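Local coordinates for endoglucanase (PDB 6WQV), which probably hydrolyses internal beta-1,4 linkages of cellulose and related plant polysaccharides as a broad-specificity family 5 glycoside hydrolase, at residues T36-L41 against W80-G85. Numbering follows the deposited sequence.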
loop_
_atom_site.group_PDB
_atom_site.type_symbol
_atom_site.label_atom_id
_atom_site.label_comp_id
_atom_site.label_asym_id
_atom_site.label_seq_id
_atom_site.Cartn_x
_atom_site.Cartn_y
_atom_site.Cartn_z
ATOM N N THR A 36 -0.186 -9.181 -11.982
ATOM C CA THR A 36 0.149 -8.859 -13.361
ATOM C C THR A 36 0.336 -10.132 -14.177
ATOM O O THR A 36 0.665 -11.196 -13.643
ATOM C CB THR A 36 1.426 -8.010 -13.450
ATOM O OG1 THR A 36 2.522 -8.706 -12.839
ATOM C CG2 THR A 36 1.242 -6.663 -12.770
ATOM N N THR A 37 0.118 -10.006 -15.493
ATOM C CA THR A 37 0.281 -11.089 -16.458
ATOM C C THR A 37 1.096 -10.609 -17.653
ATOM O O THR A 37 1.090 -11.251 -18.709
ATOM C CB THR A 37 -1.077 -11.594 -16.941
ATOM O OG1 THR A 37 -1.759 -10.541 -17.636
ATOM C CG2 THR A 37 -1.929 -12.020 -15.758
ATOM N N THR A 38 1.802 -9.490 -17.484
ATOM C CA THR A 38 2.362 -8.752 -18.609
ATOM C C THR A 38 3.264 -9.609 -19.484
ATOM O O THR A 38 3.309 -9.412 -20.704
ATOM C CB THR A 38 3.150 -7.565 -18.053
ATOM O OG1 THR A 38 2.425 -6.970 -16.965
ATOM C CG2 THR A 38 3.396 -6.540 -19.138
ATOM N N SER A 39 3.989 -10.549 -18.893
ATOM C CA SER A 39 5.014 -11.278 -19.626
ATOM C C SER A 39 4.479 -12.470 -20.408
ATOM O O SER A 39 5.268 -13.133 -21.090
ATOM C CB SER A 39 6.085 -11.767 -18.650
ATOM O OG SER A 39 5.535 -12.727 -17.761
ATOM N N TRP A 40 3.179 -12.768 -20.336
ATOM C CA TRP A 40 2.652 -13.921 -21.056
ATOM C C TRP A 40 1.223 -13.726 -21.558
ATOM O O TRP A 40 0.775 -14.462 -22.446
ATOM C CB TRP A 40 2.724 -15.178 -20.177
ATOM C CG TRP A 40 1.874 -15.078 -18.954
ATOM C CD1 TRP A 40 2.191 -14.451 -17.787
ATOM C CD2 TRP A 40 0.559 -15.609 -18.779
ATOM N NE1 TRP A 40 1.155 -14.556 -16.896
ATOM C CE2 TRP A 40 0.140 -15.268 -17.480
ATOM C CE3 TRP A 40 -0.304 -16.346 -19.596
ATOM C CZ2 TRP A 40 -1.102 -15.633 -16.977
ATOM C CZ3 TRP A 40 -1.538 -16.708 -19.094
ATOM C CH2 TRP A 40 -1.925 -16.352 -17.796
ATOM N N LEU A 41 0.502 -12.750 -21.011
ATOM C CA LEU A 41 -0.874 -12.469 -21.421
ATOM C C LEU A 41 -1.084 -10.961 -21.457
ATOM O O LEU A 41 -1.362 -10.337 -20.419
ATOM C CB LEU A 41 -1.875 -13.139 -20.485
ATOM C CG LEU A 41 -3.362 -12.994 -20.817
ATOM C CD1 LEU A 41 -3.721 -13.686 -22.117
ATOM C CD2 LEU A 41 -4.184 -13.539 -19.651
ATOM N N TRP A 80 -2.585 -1.451 -12.802
ATOM C CA TRP A 80 -3.357 -0.975 -13.941
ATOM C C TRP A 80 -2.698 -1.267 -15.278
ATOM O O TRP A 80 -3.370 -1.193 -16.311
ATOM C CB TRP A 80 -3.581 0.536 -13.792
ATOM C CG TRP A 80 -4.245 0.916 -12.487
ATOM C CD1 TRP A 80 -3.634 1.110 -11.279
ATOM C CD2 TRP A 80 -5.650 1.138 -12.267
ATOM N NE1 TRP A 80 -4.569 1.450 -10.324
ATOM C CE2 TRP A 80 -5.808 1.468 -10.903
ATOM C CE3 TRP A 80 -6.784 1.089 -13.087
ATOM C CZ2 TRP A 80 -7.058 1.742 -10.342
ATOM C CZ3 TRP A 80 -8.024 1.371 -12.525
ATOM C CH2 TRP A 80 -8.148 1.700 -11.170
ATOM N N ILE A 81 -1.418 -1.647 -15.274
ATOM C CA ILE A 81 -0.639 -1.738 -16.509
ATOM C C ILE A 81 -1.304 -2.645 -17.545
ATOM O O ILE A 81 -1.376 -2.304 -18.729
ATOM C CB ILE A 81 0.807 -2.163 -16.199
ATOM C CG1 ILE A 81 1.647 -2.205 -17.472
ATOM C CG2 ILE A 81 0.844 -3.520 -15.501
ATOM C CD1 ILE A 81 3.112 -2.518 -17.224
ATOM N N ASP A 82 -1.780 -3.822 -17.130
ATOM C CA ASP A 82 -2.346 -4.747 -18.108
ATOM C C ASP A 82 -3.753 -4.358 -18.548
ATOM O O ASP A 82 -4.362 -5.086 -19.347
ATOM C CB ASP A 82 -2.359 -6.181 -17.575
ATOM C CG ASP A 82 -0.990 -6.664 -17.179
ATOM O OD1 ASP A 82 -0.012 -6.408 -17.920
ATOM O OD2 ASP A 82 -0.895 -7.307 -16.112
ATOM N N HIS A 83 -4.273 -3.236 -18.039
ATOM C CA HIS A 83 -5.606 -2.730 -18.347
ATOM C C HIS A 83 -5.558 -1.304 -18.875
ATOM O O HIS A 83 -6.574 -0.603 -18.842
ATOM C CB HIS A 83 -6.474 -2.781 -17.086
ATOM C CG HIS A 83 -6.299 -4.046 -16.313
ATOM N ND1 HIS A 83 -6.958 -5.210 -16.641
ATOM C CD2 HIS A 83 -5.481 -4.352 -15.276
ATOM C CE1 HIS A 83 -6.578 -6.174 -15.821
ATOM N NE2 HIS A 83 -5.692 -5.677 -14.977
ATOM N N THR A 84 -4.393 -0.858 -19.332
ATOM C CA THR A 84 -4.177 0.507 -19.793
ATOM C C THR A 84 -3.856 0.487 -21.281
ATOM O O THR A 84 -2.999 -0.285 -21.723
ATOM C CB THR A 84 -3.011 1.142 -19.028
ATOM O OG1 THR A 84 -3.287 1.181 -17.623
ATOM C CG2 THR A 84 -2.751 2.561 -19.505
ATOM N N GLY A 85 -4.527 1.350 -22.043
ATOM C CA GLY A 85 -4.326 1.443 -23.472
ATOM C C GLY A 85 -3.077 2.223 -23.845
ATOM O O GLY A 85 -2.269 2.618 -23.004
#
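The carbonyl O of T37 is gripped by two backbone donors, W40 N at 3.1 Å and L41 N at 2.8 Å. They close 37-41 into a tight turn. The T37 side chain ties the same turn a third time: OG1, held between the backbone N and the carbonyl carbon (chi1 63°), donates to L41 O at 2.8 Å, in the carbonyl plane.

The D82 carboxylate reaches across to this turn and takes one bond on each oxygen. T37 N meets OD2 at 2.9 Å, nearly straight at 167°, but from above the carboxylate plane. T38 OG1 donates to D82 OD1 at 2.7 Å, on the syn lone pair. With CG beside its own backbone N, D82 points at the turn, and the two bonds limit rotation of the carboxylate. D82 is buried, and the two donors would favour its charged form.

The fold is the (beta/alpha)8 barrel of family 5. This contact joins the loop after strand 26-29 to the loop after strand 73-76. T36 also rests on W53, a residue of the glycan pocket.

Beside these bonds the apolar contact is small. The T36 and I81 side chains cross obliquely, with their CG2 methyls 4.2 Å apart. T36 CA lies 3.3 Å from D82 OD2. Within 80-85, H83 N and T84 OG1 both bond to W80 O, the hydroxyl at 2.7 Å and above the carbonyl plane, and brace the short 3-10 turn that carries D82.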